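Ceg4 (Legionella pneumophila subsp. pneumophila, PDB 6AOJ) dephosphorylates phosphotyrosine as a HAD-like phosphatase effector and attenuates the activation of eukaryotic MAPK pathways. Local coordinates at residues 52-57 with 112-117. Sequence-based numbering, arbitrary orientation.
Sequences TPMKDP and RAEYIK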
loop_
_atom_site.group_PDB
_atom_site.type_symbol
_atom_site.label_atom_id
_atom_site.label_comp_id
_atom_site.label_asym_id
_atom_site.label_seq_id
_atom_site.Cartn_x
_atom_site.Cartn_y
_atom_site.Cartn_z
ATOM N N THR A 52 -5.714 5.882 18.836
ATOM C CA THR A 52 -7.124 5.950 19.205
ATOM C C THR A 52 -7.840 4.764 18.566
ATOM O O THR A 52 -7.594 4.464 17.392
ATOM C CB THR A 52 -7.735 7.269 18.729
ATOM O OG1 THR A 52 -6.967 8.375 19.234
ATOM C CG2 THR A 52 -9.166 7.410 19.196
ATOM N N PRO A 53 -8.704 4.056 19.291
ATOM C CA PRO A 53 -9.445 2.956 18.657
ATOM C C PRO A 53 -10.269 3.456 17.475
ATOM O O PRO A 53 -10.869 4.531 17.520
ATOM C CB PRO A 53 -10.334 2.431 19.787
ATOM C CG PRO A 53 -9.693 2.931 21.042
ATOM C CD PRO A 53 -9.095 4.245 20.696
ATOM N N MET A 54 -10.277 2.677 16.396
ATOM C CA MET A 54 -11.047 3.054 15.221
ATOM C C MET A 54 -12.490 2.559 15.337
ATOM O O MET A 54 -12.779 1.565 16.014
ATOM C CB MET A 54 -10.401 2.512 13.939
ATOM C CG MET A 54 -9.056 3.115 13.645
ATOM S SD MET A 54 -8.637 3.062 11.900
ATOM C CE MET A 54 -8.958 4.759 11.442
ATOM N N LYS A 55 -13.404 3.297 14.706
ATOM C CA LYS A 55 -14.776 2.818 14.584
ATOM C C LYS A 55 -14.790 1.477 13.848
ATOM O O LYS A 55 -13.904 1.178 13.045
ATOM C CB LYS A 55 -15.630 3.852 13.852
ATOM C CG LYS A 55 -16.000 5.070 14.696
ATOM C CD LYS A 55 -16.560 6.190 13.835
ATOM C CE LYS A 55 -16.924 7.424 14.678
ATOM N NZ LYS A 55 -17.411 8.573 13.835
ATOM N N ASP A 56 -15.809 0.658 14.122
ATOM C CA ASP A 56 -15.793 -0.702 13.607
ATOM C C ASP A 56 -15.882 -0.693 12.076
ATOM O O ASP A 56 -16.351 0.282 11.479
ATOM C CB ASP A 56 -16.910 -1.528 14.259
ATOM C CG ASP A 56 -18.260 -1.362 13.587
ATOM O OD1 ASP A 56 -19.040 -2.338 13.610
ATOM O OD2 ASP A 56 -18.561 -0.267 13.068
ATOM N N PRO A 57 -15.398 -1.758 11.417
ATOM C CA PRO A 57 -15.262 -1.716 9.945
ATOM C C PRO A 57 -16.570 -1.501 9.196
ATOM O O PRO A 57 -16.560 -0.951 8.087
ATOM C CB PRO A 57 -14.649 -3.087 9.611
ATOM C CG PRO A 57 -14.048 -3.563 10.872
ATOM C CD PRO A 57 -14.931 -3.046 11.964
ATOM N N ARG A 112 -2.041 2.986 9.716
ATOM C CA ARG A 112 -2.388 1.802 10.494
ATOM C C ARG A 112 -3.205 0.821 9.657
ATOM O O ARG A 112 -3.921 1.205 8.726
ATOM C CB ARG A 112 -3.134 2.187 11.784
ATOM C CG ARG A 112 -4.394 2.991 11.562
ATOM C CD ARG A 112 -4.762 3.798 12.793
ATOM N NE ARG A 112 -5.369 2.955 13.818
ATOM C CZ ARG A 112 -5.952 3.418 14.921
ATOM N NH1 ARG A 112 -6.024 4.734 15.142
ATOM N NH2 ARG A 112 -6.471 2.562 15.798
ATOM N N ALA A 113 -3.097 -0.453 10.022
ATOM C CA ALA A 113 -3.680 -1.515 9.199
ATOM C C ALA A 113 -5.189 -1.363 9.063
ATOM O O ALA A 113 -5.740 -1.600 7.981
ATOM C CB ALA A 113 -3.350 -2.892 9.788
ATOM N N GLU A 114 -5.880 -0.984 10.148
ATOM C CA GLU A 114 -7.338 -0.888 10.079
ATOM C C GLU A 114 -7.781 0.100 9.011
ATOM O O GLU A 114 -8.760 -0.152 8.302
ATOM C CB GLU A 114 -7.927 -0.496 11.433
ATOM C CG GLU A 114 -7.438 -1.313 12.600
ATOM C CD GLU A 114 -6.426 -0.546 13.473
ATOM O OE1 GLU A 114 -6.757 -0.281 14.653
ATOM O OE2 GLU A 114 -5.309 -0.215 12.986
ATOM N N TYR A 115 -7.071 1.236 8.878
ATOM C CA TYR A 115 -7.418 2.228 7.861
ATOM C C TYR A 115 -7.146 1.705 6.455
ATOM O O TYR A 115 -7.984 1.825 5.557
ATOM C CB TYR A 115 -6.623 3.515 8.079
ATOM C CG TYR A 115 -6.910 4.557 7.042
ATOM C CD1 TYR A 115 -8.159 5.184 6.995
ATOM C CD2 TYR A 115 -5.951 4.911 6.096
ATOM C CE1 TYR A 115 -8.451 6.166 6.050
ATOM C CE2 TYR A 115 -6.219 5.885 5.145
ATOM C CZ TYR A 115 -7.491 6.497 5.114
ATOM O OH TYR A 115 -7.778 7.463 4.170
ATOM N N ILE A 116 -5.947 1.171 6.222
ATOM C CA ILE A 116 -5.614 0.697 4.884
ATOM C C ILE A 116 -6.573 -0.410 4.447
ATOM O O ILE A 116 -7.000 -0.457 3.287
ATOM C CB ILE A 116 -4.152 0.211 4.890
ATOM C CG1 ILE A 116 -3.235 1.412 5.067
ATOM C CG2 ILE A 116 -3.856 -0.644 3.671
ATOM C CD1 ILE A 116 -1.792 1.022 5.412
ATOM N N LYS A 117 -6.904 -1.324 5.355
ATOM C CA LYS A 117 -7.871 -2.381 5.045
ATOM C C LYS A 117 -9.242 -1.804 4.699
ATOM O O LYS A 117 -9.952 -2.335 3.833
ATOM C CB LYS A 117 -7.994 -3.343 6.211
ATOM C CG LYS A 117 -6.732 -4.240 6.414
ATOM C CD LYS A 117 -6.951 -5.169 7.616
ATOM C CE LYS A 117 -5.723 -5.989 7.931
ATOM N NZ LYS A 117 -5.857 -6.653 9.263
HETATM O O HOH W 1 -8.930 0.208 16.474
#
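Arg112 reaches from the start of helix 113-122 to the backbone of the 52-57 loop, where its guanidinium grips Thr52 O end-on. Arg112 NH1 lies 2.8 Å and Arg112 NH2 2.7 Å from Thr52 O; both bonds are bent, near 140° at the hydrogen, because two donors share one acceptor lying almost in the guanidinium plane. NH1 also bonds Tyr49 O. The tight part is at the guanidinium face, where Met54 CG lies over its centre, 3.4 Å from Arg112 CZ. With the chain extended at chi2 (-155°), Met54 SD lies 3.7 Å from Glu114 CB; the bend at chi3 (103°) turns CE to Tyr115 CB. In this HAD-like domain, helix 113-122 follows strand 103-108 of the parallel sheet, and the loop belongs to the insertion between strands 10-14 and 103-108. The Tyr115 side chain approaches Asp17 of the magnesium site. Packing is looser at exposed Glu114, whose carboxylate takes the NE/NH2 edge of Arg112 side-on: Arg112 NE gives a long but nearly straight bond (3.3 Å) to Glu114 OE2, while NH2 forms a salt bridge to OE1, both from above the carboxylate plane. Here a water spans the segments, accepting from Met54 N and donating to Glu114 OE1 at 2.9 Å.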